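Local atomic coordinates of spore coat polysaccharide biosynthesis protein spsE (Bacillus subtilis, PDB entry 1VLI), a protein that probably acts as an N-acylneuraminate-9-phosphate synthase-like enzyme in the biosynthesis of spore coat polysaccharide. Residues I221-H226 / K243-H248; P28-A33 / G57-K62; S164-E169 / M191-K196. One frame throughout, in Å; residues are numbered along the deposited sequence.

Contact 1. Residues I221-H226 / K243-H248; sequences IGFSDH and KLIEKH
His226 and His248 meet rim to rim: His226 CD2 lies 3.6 Å from His248 NE2, close to the plane of the His226 ring. With the ring planes inclined at 51°, neither imidazole covers the face of the other. Both histidines bind the zinc ion; a hydrogen bond from His226 ND1 to the Val194 carbonyl fixes the rotation of one ring, and Tyr197 meets the other. The Phe223 ring has Asp225 CA over one face, 3.8 Å above the plane and offset toward the rim, and Ile245 CD1 at its edge. On the same side of the sheet Lys247 NZ forms a salt bridge with Asp225 OD2 at 2.6 Å, approaching from above the carboxylate plane. Asp225 CG stands anti to its backbone N (chi1 -172°) and Lys247 bends at chi2, which brings the two side chains alongside each other. Ser227 also bonds both, through OG to Asp225 OD1 and through O to Lys247 NZ, so this buried pair is well satisfied. The other side carries Ser224 and Glu246: Ser224 OG donates to Glu246 OE1 at 2.8 Å, while OE2 pairs with Lys62. Backbone bonds hold the register, among them Asp225 N to Glu246 O at 2.7 Å and Glu246 N to Phe223 O at 3.0 Å. Beyond them a water links Asp225 O to His248 N. The strands run parallel within 9°, and helix 232-239 completes a beta-alpha-beta unit of the NeuB-family TIM barrel, whose zinc site lies at the C-terminal ends of these strands.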
ATOM      1  N   ILE A 221       0.109 -11.165   8.705  1.00 54.08           N
ATOM      2  CA  ILE A 221      -0.600  -9.905   9.016  1.00 57.17           C
ATOM      3  C   ILE A 221       0.345  -8.876   9.639  1.00 53.41           C
ATOM      4  O   ILE A 221       1.063  -9.192  10.586  1.00 48.61           O
ATOM      5  CB  ILE A 221      -1.813 -10.166   9.988  1.00 58.38           C
ATOM      6  CG1 ILE A 221      -2.768 -11.231   9.434  1.00 61.13           C
ATOM      7  CG2 ILE A 221      -2.642  -8.895  10.225  1.00 62.98           C
ATOM      8  CD1 ILE A 221      -3.663 -10.740   8.384  1.00 46.68           C
ATOM      9  N   GLY A 222       0.337  -7.650   9.112  1.00 51.15           N
ATOM     10  CA  GLY A 222       1.052  -6.535   9.754  1.00 50.60           C
ATOM     11  C   GLY A 222       0.214  -5.333  10.159  1.00 53.92           C
ATOM     12  O   GLY A 222      -1.057  -5.393  10.253  1.00 56.14           O
ATOM     13  N   PHE A 223       0.923  -4.247  10.436  1.00 53.30           N
ATOM     14  CA  PHE A 223       0.332  -2.970  10.835  1.00 55.22           C
ATOM     15  C   PHE A 223       1.151  -1.803  10.277  1.00 57.31           C
ATOM     16  O   PHE A 223       2.322  -1.664  10.624  1.00 53.36           O
ATOM     17  CB  PHE A 223       0.339  -2.904  12.360  1.00 53.36           C
ATOM     18  CG  PHE A 223      -0.230  -1.635  12.941  1.00 56.69           C
ATOM     19  CD1 PHE A 223      -1.518  -1.208  12.614  1.00 58.05           C
ATOM     20  CD2 PHE A 223       0.492  -0.915  13.898  1.00 49.47           C
ATOM     21  CE1 PHE A 223      -2.074  -0.045  13.178  1.00 60.45           C
ATOM     22  CE2 PHE A 223      -0.043   0.258  14.472  1.00 52.95           C
ATOM     23  CZ  PHE A 223      -1.338   0.688  14.123  1.00 61.66           C
ATOM     24  N   SER A 224       0.556  -0.980   9.408  1.00 58.41           N
ATOM     25  CA  SER A 224       1.176   0.311   9.068  1.00 57.27           C
ATOM     26  C   SER A 224       0.652   1.332  10.056  1.00 56.06           C
ATOM     27  O   SER A 224      -0.564   1.557  10.143  1.00 52.61           O
ATOM     28  CB  SER A 224       0.885   0.766   7.647  1.00 56.93           C
ATOM     29  OG  SER A 224       0.988  -0.326   6.752  1.00 72.44           O
ATOM     30  N   ASP A 225       1.593   1.935  10.786  1.00 53.11           N
ATOM     31  CA  ASP A 225       1.304   2.800  11.907  1.00 54.63           C
ATOM     32  C   ASP A 225       1.369   4.257  11.519  1.00 55.91           C
ATOM     33  O   ASP A 225       2.431   4.746  11.133  1.00 59.33           O
ATOM     34  CB  ASP A 225       2.284   2.498  13.038  1.00 51.90           C
ATOM     35  CG  ASP A 225       1.935   3.219  14.326  1.00 59.64           C
ATOM     36  OD1 ASP A 225       0.822   3.778  14.444  1.00 66.88           O
ATOM     37  OD2 ASP A 225       2.719   3.270  15.293  1.00 66.32           O
ATOM     38  N   HIS A 226       0.237   4.947  11.624  1.00 56.24           N
ATOM     39  CA  HIS A 226       0.166   6.374  11.325  1.00 58.84           C
ATOM     40  C   HIS A 226       0.072   7.275  12.555  1.00 60.83           C
ATOM     41  O   HIS A 226      -0.100   8.487  12.429  1.00 62.68           O
ATOM     42  CB  HIS A 226      -0.985   6.678  10.363  1.00 61.07           C
ATOM     43  CG  HIS A 226      -0.738   6.214   8.966  1.00 67.33           C
ATOM     44  ND1 HIS A 226      -1.715   5.632   8.190  1.00 75.61           N
ATOM     45  CD2 HIS A 226       0.385   6.227   8.209  1.00 76.57           C
ATOM     46  CE1 HIS A 226      -1.209   5.317   7.012  1.00 78.95           C
ATOM     47  NE2 HIS A 226       0.065   5.665   6.999  1.00 75.62           N
ATOM     48  N   LYS A 243       3.290  -9.181  12.250  1.00 51.01           N
ATOM     49  CA  LYS A 243       4.626  -9.683  11.842  1.00 54.62           C
ATOM     50  C   LYS A 243       5.425  -8.730  10.916  1.00 55.63           C
ATOM     51  O   LYS A 243       6.567  -9.032  10.523  1.00 57.06           O
ATOM     52  CB  LYS A 243       4.503 -11.081  11.219  1.00 56.46           C
ATOM     53  CG  LYS A 243       3.776 -12.110  12.088  1.00 54.43           C
ATOM     54  CD  LYS A 243       4.524 -12.365  13.395  1.00 59.00           C
ATOM     55  CE  LYS A 243       5.900 -12.990  13.177  1.00 56.48           C
ATOM     56  NZ  LYS A 243       6.503 -13.470  14.471  1.00 56.29           N
ATOM     57  N   LEU A 244       4.786  -7.616  10.554  1.00 53.29           N
ATOM     58  CA  LEU A 244       5.426  -6.477   9.935  1.00 53.60           C
ATOM     59  C   LEU A 244       4.847  -5.211  10.528  1.00 57.18           C
ATOM     60  O   LEU A 244       3.657  -5.171  10.947  1.00 58.20           O
ATOM     61  CB  LEU A 244       5.207  -6.429   8.430  1.00 53.39           C
ATOM     62  CG  LEU A 244       5.133  -7.651   7.511  1.00 45.43           C
ATOM     63  CD1 LEU A 244       3.785  -8.376   7.732  1.00 57.42           C
ATOM     64  CD2 LEU A 244       5.177  -7.104   6.139  1.00 39.93           C
ATOM     65  N   ILE A 245       5.707  -4.187  10.579  1.00 56.27           N
ATOM     66  CA  ILE A 245       5.362  -2.847  11.070  1.00 54.06           C
ATOM     67  C   ILE A 245       5.905  -1.873  10.065  1.00 56.37           C
ATOM     68  O   ILE A 245       7.072  -1.977   9.672  1.00 59.21           O
ATOM     69  CB  ILE A 245       6.002  -2.543  12.460  1.00 51.34           C
ATOM     70  CG1 ILE A 245       5.565  -3.522  13.545  1.00 53.03           C
ATOM     71  CG2 ILE A 245       5.734  -1.095  12.922  1.00 49.15           C
ATOM     72  CD1 ILE A 245       3.964  -3.536  13.853  1.00 39.05           C
ATOM     73  N   GLU A 246       5.075  -0.920   9.667  1.00 55.75           N
ATOM     74  CA  GLU A 246       5.508   0.174   8.809  1.00 59.72           C
ATOM     75  C   GLU A 246       5.313   1.485   9.598  1.00 58.91           C
ATOM     76  O   GLU A 246       4.242   1.704  10.205  1.00 51.64           O
ATOM     77  CB  GLU A 246       4.670   0.163   7.541  1.00 59.64           C
ATOM     78  CG  GLU A 246       5.182   0.991   6.377  1.00 66.99           C
ATOM     79  CD  GLU A 246       4.209   0.989   5.199  1.00 68.13           C
ATOM     80  OE1 GLU A 246       3.222   0.201   5.206  1.00 77.44           O
ATOM     81  OE2 GLU A 246       4.420   1.790   4.259  1.00 87.88           O
ATOM     82  N   LYS A 247       6.359   2.326   9.632  1.00 55.98           N
ATOM     83  CA  LYS A 247       6.283   3.657  10.251  1.00 56.32           C
ATOM     84  C   LYS A 247       7.024   4.672   9.392  1.00 58.91           C
ATOM     85  O   LYS A 247       8.101   4.349   8.854  1.00 57.21           O
ATOM     86  CB  LYS A 247       6.911   3.623  11.650  1.00 56.98           C
ATOM     87  CG  LYS A 247       6.602   4.818  12.564  1.00 55.73           C
ATOM     88  CD  LYS A 247       5.379   4.603  13.421  1.00 54.14           C
ATOM     89  CE  LYS A 247       5.402   5.513  14.649  1.00 57.64           C
ATOM     90  NZ  LYS A 247       4.109   5.427  15.399  1.00 54.54           N
ATOM     91  N   HIS A 248       6.453   5.879   9.258  1.00 58.17           N
ATOM     92  CA  HIS A 248       7.134   6.988   8.569  1.00 55.68           C
ATOM     93  C   HIS A 248       8.294   7.495   9.422  1.00 57.06           C
ATOM     94  O   HIS A 248       8.197   7.539  10.667  1.00 51.73           O
ATOM     95  CB  HIS A 248       6.207   8.162   8.299  1.00 54.10           C
ATOM     96  CG  HIS A 248       5.090   7.850   7.355  1.00 64.53           C
ATOM     97  ND1 HIS A 248       4.956   8.474   6.136  1.00 65.24           N
ATOM     98  CD2 HIS A 248       4.047   6.987   7.454  1.00 65.15           C
ATOM     99  CE1 HIS A 248       3.882   8.008   5.521  1.00 77.48           C
ATOM    100  NE2 HIS A 248       3.310   7.106   6.299  1.00 75.39           N
TER
HETATM  101  O   HOH W   1       3.922   6.865  10.807  1.00 52.19           O

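Contact 2. Residues P28-A33 / G57-K62; sequences PVFIIA and GADAVK
Ile31 O is gripped by two consecutive backbone N-H groups, Asp59 N at 2.8 Å and Ala60 N at 3.0 Å, both lying in the carbonyl plane. Asp59 returns the bond with its side chain: the anti lone pair of Asp59 OD2 accepts Ile31 N at 2.9 Å, nearly straight at 168°. Ile31 is thus held through both its N-H and its C=O by the turn into strand 60-63. The carboxylate reaches this position because CG stands anti to the carbonyl carbon of Asp59 (chi1 -73°). Charged groups fix it further, Lys21 at OD1 and Arg277 at OD2. Arg277 also bonds Val29 O, and its positive charge is likely to ease the approach of that carbonyl to OD2, two acceptors lying close together. Asp59 CB sits over one face of the Phe30 ring, 3.9 Å from its centroid, in a CH-pi contact, with ring and carboxylate planes almost parallel. Ala60 CB packs 3.7 Å from Phe30 CE2. Farther along, Ala33 N donates to Ala60 O, and Lys62 N to Ala33 O at 2.7 Å, giving regular parallel pairing. Ala33 CB and Ala58 CB touch at 4.1 Å beside it. The strand axes diverge by 32°, consistent with the twist of a barrel wall. Helix 43-56, ended by a Schellman motif at Gly57, makes the crossover between the two strands. Strand 116-118 lies beyond 60-63, strand 244-248 borders 30-36 on its other edge, and helix 266-285 packs against Ile31.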
ATOM      1  N   PRO A  28      11.488 -13.097  12.882  1.00 58.12           N
ATOM      2  CA  PRO A  28      11.468 -11.761  13.506  1.00 56.79           C
ATOM      3  C   PRO A  28      10.468 -10.834  12.794  1.00 56.92           C
ATOM      4  O   PRO A  28      10.234 -11.004  11.595  1.00 58.57           O
ATOM      5  CB  PRO A  28      12.893 -11.234  13.258  1.00 55.12           C
ATOM      6  CG  PRO A  28      13.709 -12.438  12.980  1.00 52.71           C
ATOM      7  CD  PRO A  28      12.818 -13.426  12.314  1.00 56.55           C
ATOM      8  N   VAL A  29       9.879  -9.875  13.516  1.00 54.74           N
ATOM      9  CA  VAL A  29       9.024  -8.869  12.892  1.00 51.90           C
ATOM     10  C   VAL A  29       9.804  -8.151  11.790  1.00 54.11           C
ATOM     11  O   VAL A  29      10.964  -7.803  11.980  1.00 53.14           O
ATOM     12  CB  VAL A  29       8.436  -7.878  13.934  1.00 51.25           C
ATOM     13  CG1 VAL A  29       7.561  -6.790  13.244  1.00 45.27           C
ATOM     14  CG2 VAL A  29       7.560  -8.646  14.951  1.00 48.73           C
ATOM     15  N   PHE A  30       9.175  -7.970  10.629  1.00 55.01           N
ATOM     16  CA  PHE A  30       9.813  -7.304   9.484  1.00 53.23           C
ATOM     17  C   PHE A  30       9.456  -5.820   9.535  1.00 52.28           C
ATOM     18  O   PHE A  30       8.255  -5.441   9.430  1.00 47.15           O
ATOM     19  CB  PHE A  30       9.346  -7.945   8.173  1.00 53.53           C
ATOM     20  CG  PHE A  30      10.104  -7.478   6.960  1.00 53.51           C
ATOM     21  CD1 PHE A  30      11.309  -8.065   6.590  1.00 58.10           C
ATOM     22  CD2 PHE A  30       9.588  -6.455   6.175  1.00 55.41           C
ATOM     23  CE1 PHE A  30      12.023  -7.596   5.447  1.00 52.77           C
ATOM     24  CE2 PHE A  30      10.243  -6.005   5.056  1.00 42.10           C
ATOM     25  CZ  PHE A  30      11.496  -6.574   4.689  1.00 54.58           C
ATOM     26  N   ILE A  31      10.492  -4.990   9.716  1.00 48.03           N
ATOM     27  CA  ILE A  31      10.308  -3.541   9.936  1.00 46.82           C
ATOM     28  C   ILE A  31      10.617  -2.706   8.723  1.00 49.61           C
ATOM     29  O   ILE A  31      11.751  -2.732   8.184  1.00 49.46           O
ATOM     30  CB  ILE A  31      11.117  -3.021  11.160  1.00 46.35           C
ATOM     31  CG1 ILE A  31      10.847  -3.866  12.384  1.00 45.77           C
ATOM     32  CG2 ILE A  31      10.796  -1.546  11.435  1.00 45.55           C
ATOM     33  CD1 ILE A  31      11.770  -3.627  13.538  1.00 48.44           C
ATOM     34  N   ILE A  32       9.607  -1.943   8.306  1.00 52.10           N
ATOM     35  CA  ILE A  32       9.695  -1.092   7.112  1.00 49.60           C
ATOM     36  C   ILE A  32       9.750   0.369   7.538  1.00 53.63           C
ATOM     37  O   ILE A  32       8.775   0.901   8.089  1.00 50.97           O
ATOM     38  CB  ILE A  32       8.502  -1.328   6.247  1.00 46.40           C
ATOM     39  CG1 ILE A  32       8.342  -2.817   5.933  1.00 57.91           C
ATOM     40  CG2 ILE A  32       8.546  -0.548   4.951  1.00 32.96           C
ATOM     41  CD1 ILE A  32       6.917  -3.160   5.364  1.00 47.88           C
ATOM     42  N   ALA A  33      10.901   1.017   7.311  1.00 52.17           N
ATOM     43  CA  ALA A  33      10.962   2.457   7.516  1.00 52.79           C
ATOM     44  C   ALA A  33      10.491   3.163   6.252  1.00 56.39           C
ATOM     45  O   ALA A  33      11.047   2.952   5.174  1.00 61.94           O
ATOM     46  CB  ALA A  33      12.338   2.875   7.894  1.00 53.68           C
ATOM     47  N   GLY A  57      18.251  -0.047  12.616  1.00 56.62           N
ATOM     48  CA  GLY A  57      18.049  -1.504  12.565  1.00 57.10           C
ATOM     49  C   GLY A  57      16.710  -1.926  11.934  1.00 58.77           C
ATOM     50  O   GLY A  57      16.160  -2.983  12.258  1.00 60.67           O
ATOM     51  N   ALA A  58      16.176  -1.095  11.047  1.00 55.91           N
ATOM     52  CA  ALA A  58      15.053  -1.464  10.205  1.00 54.33           C
ATOM     53  C   ALA A  58      15.459  -2.507   9.156  1.00 54.25           C
ATOM     54  O   ALA A  58      16.646  -2.647   8.825  1.00 59.81           O
ATOM     55  CB  ALA A  58      14.488  -0.233   9.558  1.00 50.24           C
ATOM     56  N   ASP A  59      14.479  -3.235   8.637  1.00 53.75           N
ATOM     57  CA  ASP A  59      14.724  -4.289   7.658  1.00 53.78           C
ATOM     58  C   ASP A  59      14.669  -3.766   6.249  1.00 54.37           C
ATOM     59  O   ASP A  59      15.328  -4.287   5.343  1.00 57.27           O
ATOM     60  CB  ASP A  59      13.661  -5.376   7.804  1.00 52.26           C
ATOM     61  CG  ASP A  59      13.880  -6.202   9.028  1.00 60.73           C
ATOM     62  OD1 ASP A  59      14.968  -6.831   9.088  1.00 60.71           O
ATOM     63  OD2 ASP A  59      13.060  -6.255   9.994  1.00 59.63           O
ATOM     64  N   ALA A  60      13.841  -2.749   6.064  1.00 53.22           N
ATOM     65  CA  ALA A  60      13.467  -2.280   4.743  1.00 53.48           C
ATOM     66  C   ALA A  60      13.378  -0.780   4.825  1.00 53.42           C
ATOM     67  O   ALA A  60      13.122  -0.226   5.908  1.00 53.33           O
ATOM     68  CB  ALA A  60      12.086  -2.866   4.329  1.00 47.82           C
ATOM     69  N   VAL A  61      13.573  -0.127   3.685  1.00 50.58           N
ATOM     70  CA  VAL A  61      13.369   1.306   3.594  1.00 51.13           C
ATOM     71  C   VAL A  61      12.517   1.509   2.377  1.00 53.04           C
ATOM     72  O   VAL A  61      12.768   0.913   1.319  1.00 56.11           O
ATOM     73  CB  VAL A  61      14.705   2.096   3.491  1.00 52.82           C
ATOM     74  CG1 VAL A  61      15.443   1.717   2.210  1.00 52.31           C
ATOM     75  CG2 VAL A  61      14.453   3.627   3.567  1.00 44.94           C
ATOM     76  N   LYS A  62      11.474   2.320   2.532  1.00 55.07           N
ATOM     77  CA  LYS A  62      10.493   2.479   1.484  1.00 52.79           C
ATOM     78  C   LYS A  62      10.416   3.920   0.954  1.00 53.90           C
ATOM     79  O   LYS A  62      10.233   4.862   1.755  1.00 52.89           O
ATOM     80  CB  LYS A  62       9.139   2.014   2.000  1.00 53.83           C
ATOM     81  CG  LYS A  62       8.017   2.489   1.103  1.00 51.28           C
ATOM     82  CD  LYS A  62       7.120   1.381   0.741  1.00 53.89           C
ATOM     83  CE  LYS A  62       5.955   1.314   1.759  1.00 62.62           C
ATOM     84  NZ  LYS A  62       5.086   2.514   1.675  1.00 57.28           N
TER

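Contact 3. Residues S164-E169 / M191-K196; sequences STAGAE and MHCVAK
Thr165 OG1 donates to Met191 O at 2.7 Å, the donor tilted 19° from the carbonyl plane. The hydroxyl faces that carbonyl because OG1 sits between the backbone N and the carbonyl carbon (chi1 63°). The next residue carries the apolar part: Ala166 CB lies 3.7 Å from Ala195 CB and 4.1 Å from Cys193 SG, while Ala166 CA makes a CA-H...O contact with Cys193 O at 3.5 Å. Ser164 OG packs on CB of Met191, a selenomethionine, at 3.7 Å, although its polar partner is Lys139. In the second shell Lys301 NZ bonds Thr165 OG1, so the hydroxyl is gripped twice, and Ser142 OG bonds Ala166 N. An alanine in place of Thr165 would probably leave Met191 O without its hydroxyl partner and Lys301 without this acceptor. A type II turn from Thr165 to Ala168 sets Ala166 against the other segment; Gly167 has the positive phi of its third position, and Ala168 N closes it onto Thr165 O. This loop leads from strand 161-164 to helix 170-181, with Glu169 at its N-cap position, while strand 188-193 lies between strands 161-164 and 220-225.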
ATOM      1  N   SER A 164      -2.423  -3.048   1.793  1.00 50.71           N
ATOM      2  CA  SER A 164      -2.905  -2.313   2.917  1.00 51.87           C
ATOM      3  C   SER A 164      -4.430  -2.292   2.908  1.00 52.23           C
ATOM      4  O   SER A 164      -5.059  -2.544   1.884  1.00 53.02           O
ATOM      5  CB  SER A 164      -2.312  -0.922   2.871  1.00 51.19           C
ATOM      6  OG  SER A 164      -1.064  -0.914   3.558  1.00 66.77           O
ATOM      7  N   THR A 165      -5.034  -2.002   4.040  1.00 55.34           N
ATOM      8  CA  THR A 165      -6.484  -2.149   4.142  1.00 56.73           C
ATOM      9  C   THR A 165      -7.227  -0.990   4.809  1.00 58.24           C
ATOM     10  O   THR A 165      -8.267  -1.221   5.455  1.00 60.27           O
ATOM     11  CB  THR A 165      -6.813  -3.445   4.905  1.00 58.21           C
ATOM     12  OG1 THR A 165      -6.305  -3.347   6.238  1.00 53.08           O
ATOM     13  CG2 THR A 165      -6.077  -4.665   4.305  1.00 55.91           C
ATOM     14  N   ALA A 166      -6.732   0.244   4.674  1.00 56.29           N
ATOM     15  CA  ALA A 166      -7.422   1.376   5.302  1.00 57.37           C
ATOM     16  C   ALA A 166      -8.826   1.492   4.754  1.00 60.51           C
ATOM     17  O   ALA A 166      -9.033   1.471   3.526  1.00 61.35           O
ATOM     18  CB  ALA A 166      -6.689   2.673   5.091  1.00 55.29           C
ATOM     19  N   GLY A 167      -9.794   1.599   5.660  1.00 60.93           N
ATOM     20  CA  GLY A 167     -11.201   1.796   5.271  1.00 62.88           C
ATOM     21  C   GLY A 167     -11.916   0.612   4.625  1.00 63.27           C
ATOM     22  O   GLY A 167     -13.024   0.775   4.106  1.00 66.31           O
ATOM     23  N   ALA A 168     -11.296  -0.573   4.678  1.00 61.87           N
ATOM     24  CA  ALA A 168     -11.786  -1.761   3.986  1.00 60.75           C
ATOM     25  C   ALA A 168     -12.687  -2.520   4.927  1.00 61.79           C
ATOM     26  O   ALA A 168     -12.569  -2.392   6.139  1.00 63.29           O
ATOM     27  CB  ALA A 168     -10.631  -2.650   3.548  1.00 58.17           C
ATOM     28  N   GLU A 169     -13.593  -3.303   4.365  1.00 59.76           N
ATOM     29  CA  GLU A 169     -14.305  -4.281   5.148  1.00 59.07           C
ATOM     30  C   GLU A 169     -13.752  -5.648   4.800  1.00 59.07           C
ATOM     31  O   GLU A 169     -12.877  -5.772   3.925  1.00 59.80           O
ATOM     32  CB  GLU A 169     -15.785  -4.160   4.881  1.00 59.80           C
ATOM     33  CG  GLU A 169     -16.252  -2.782   5.280  1.00 66.78           C
ATOM     34  CD  GLU A 169     -17.705  -2.763   5.644  1.00 81.26           C
ATOM     35  OE1 GLU A 169     -18.537  -3.172   4.810  1.00 88.84           O
ATOM     36  OE2 GLU A 169     -18.002  -2.339   6.769  1.00 85.49           O
HETATM   37  N   MSE A 191      -1.748  -5.627   5.545  1.00 51.85           N
HETATM   38  CA  MSE A 191      -1.494  -4.633   6.588  1.00 50.98           C
HETATM   39  C   MSE A 191      -2.820  -4.041   7.068  1.00 53.44           C
HETATM   40  O   MSE A 191      -3.627  -3.616   6.273  1.00 57.44           O
HETATM   41  CB  MSE A 191      -0.610  -3.508   6.102  1.00 49.57           C
HETATM   42  CG  MSE A 191       0.706  -3.952   5.363  1.00 50.72           C
HETATM   43 SE   MSE A 191       1.928  -4.810   6.574  1.00 61.36          SE
HETATM   44  CE  MSE A 191       2.710  -3.224   7.405  1.00 66.65           C
ATOM     45  N   HIS A 192      -3.028  -4.007   8.369  1.00 53.62           N
ATOM     46  CA  HIS A 192      -4.068  -3.176   8.954  1.00 57.63           C
ATOM     47  C   HIS A 192      -3.536  -1.767   9.016  1.00 57.69           C
ATOM     48  O   HIS A 192      -2.340  -1.572   9.175  1.00 63.11           O
ATOM     49  CB  HIS A 192      -4.418  -3.668  10.364  1.00 53.74           C
ATOM     50  CG  HIS A 192      -5.325  -2.746  11.113  1.00 57.84           C
ATOM     51  ND1 HIS A 192      -6.521  -2.293  10.594  1.00 53.06           N
ATOM     52  CD2 HIS A 192      -5.216  -2.200  12.346  1.00 56.84           C
ATOM     53  CE1 HIS A 192      -7.115  -1.519  11.484  1.00 55.76           C
ATOM     54  NE2 HIS A 192      -6.350  -1.453  12.556  1.00 61.43           N
ATOM     55  N   CYS A 193      -4.420  -0.784   8.950  1.00 60.18           N
ATOM     56  CA  CYS A 193      -3.987   0.557   8.688  1.00 59.05           C
ATOM     57  C   CYS A 193      -5.127   1.546   8.870  1.00 59.83           C
ATOM     58  O   CYS A 193      -6.262   1.225   8.559  1.00 57.56           O
ATOM     59  CB  CYS A 193      -3.547   0.578   7.225  1.00 57.33           C
ATOM     60  SG  CYS A 193      -2.918   2.150   6.730  1.00 73.25           S
ATOM     61  N   VAL A 194      -4.818   2.755   9.331  1.00 63.60           N
ATOM     62  CA  VAL A 194      -5.787   3.872   9.367  1.00 68.12           C
ATOM     63  C   VAL A 194      -5.358   5.030   8.432  1.00 73.61           C
ATOM     64  O   VAL A 194      -4.236   5.545   8.552  1.00 75.67           O
ATOM     65  CB  VAL A 194      -5.908   4.434  10.783  1.00 67.76           C
ATOM     66  CG1 VAL A 194      -7.050   5.421  10.869  1.00 69.07           C
ATOM     67  CG2 VAL A 194      -6.069   3.310  11.795  1.00 65.81           C
ATOM     68  N   ALA A 195      -6.239   5.457   7.523  1.00 78.11           N
ATOM     69  CA  ALA A 195      -5.850   6.423   6.456  1.00 83.75           C
ATOM     70  C   ALA A 195      -5.625   7.874   6.901  1.00 85.76           C
ATOM     71  O   ALA A 195      -4.996   8.657   6.180  1.00 88.75           O
ATOM     72  CB  ALA A 195      -6.811   6.364   5.248  1.00 84.78           C
ATOM     73  N   LYS A 196      -6.127   8.226   8.080  1.00 86.69           N
ATOM     74  CA  LYS A 196      -5.774   9.492   8.713  1.00 86.71           C
ATOM     75  C   LYS A 196      -4.273   9.572   9.057  1.00 85.25           C
ATOM     76  O   LYS A 196      -3.662   8.588   9.467  1.00 84.36           O
ATOM     77  CB  LYS A 196      -6.628   9.700   9.966  1.00 87.32           C
ATOM     78  CG  LYS A 196      -6.550  11.104  10.568  1.00 93.74           C
ATOM     79  CD  LYS A 196      -7.036  12.208   9.610  1.00100.31           C
ATOM     80  CE  LYS A 196      -7.033  13.570  10.302  1.00 99.60           C
ATOM     81  NZ  LYS A 196      -7.543  14.630   9.396  1.00102.84           N
TER

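Followed from the N terminus, the three contacts close in series: none nests inside another and none crosses. Contact 2 closes the loop through helix 43-56, contact 3 the one through helix 170-181, and contact 1 the one through helix 232-239. In the sheet they are nonetheless contiguous. Strand 244-248 of contact 1 lies beside strand 30-36 of contact 2, where Lys243 O probably accepts Phe30 N, so the eighth barrel strand meets the first. On the other side strand 220-225 adjoins strand 188-193 of contact 3, where His192 O probably accepts Ser224 N. Contacts 2 and 3 do not touch, with centres about 19 Å apart; contact 1 bridges them.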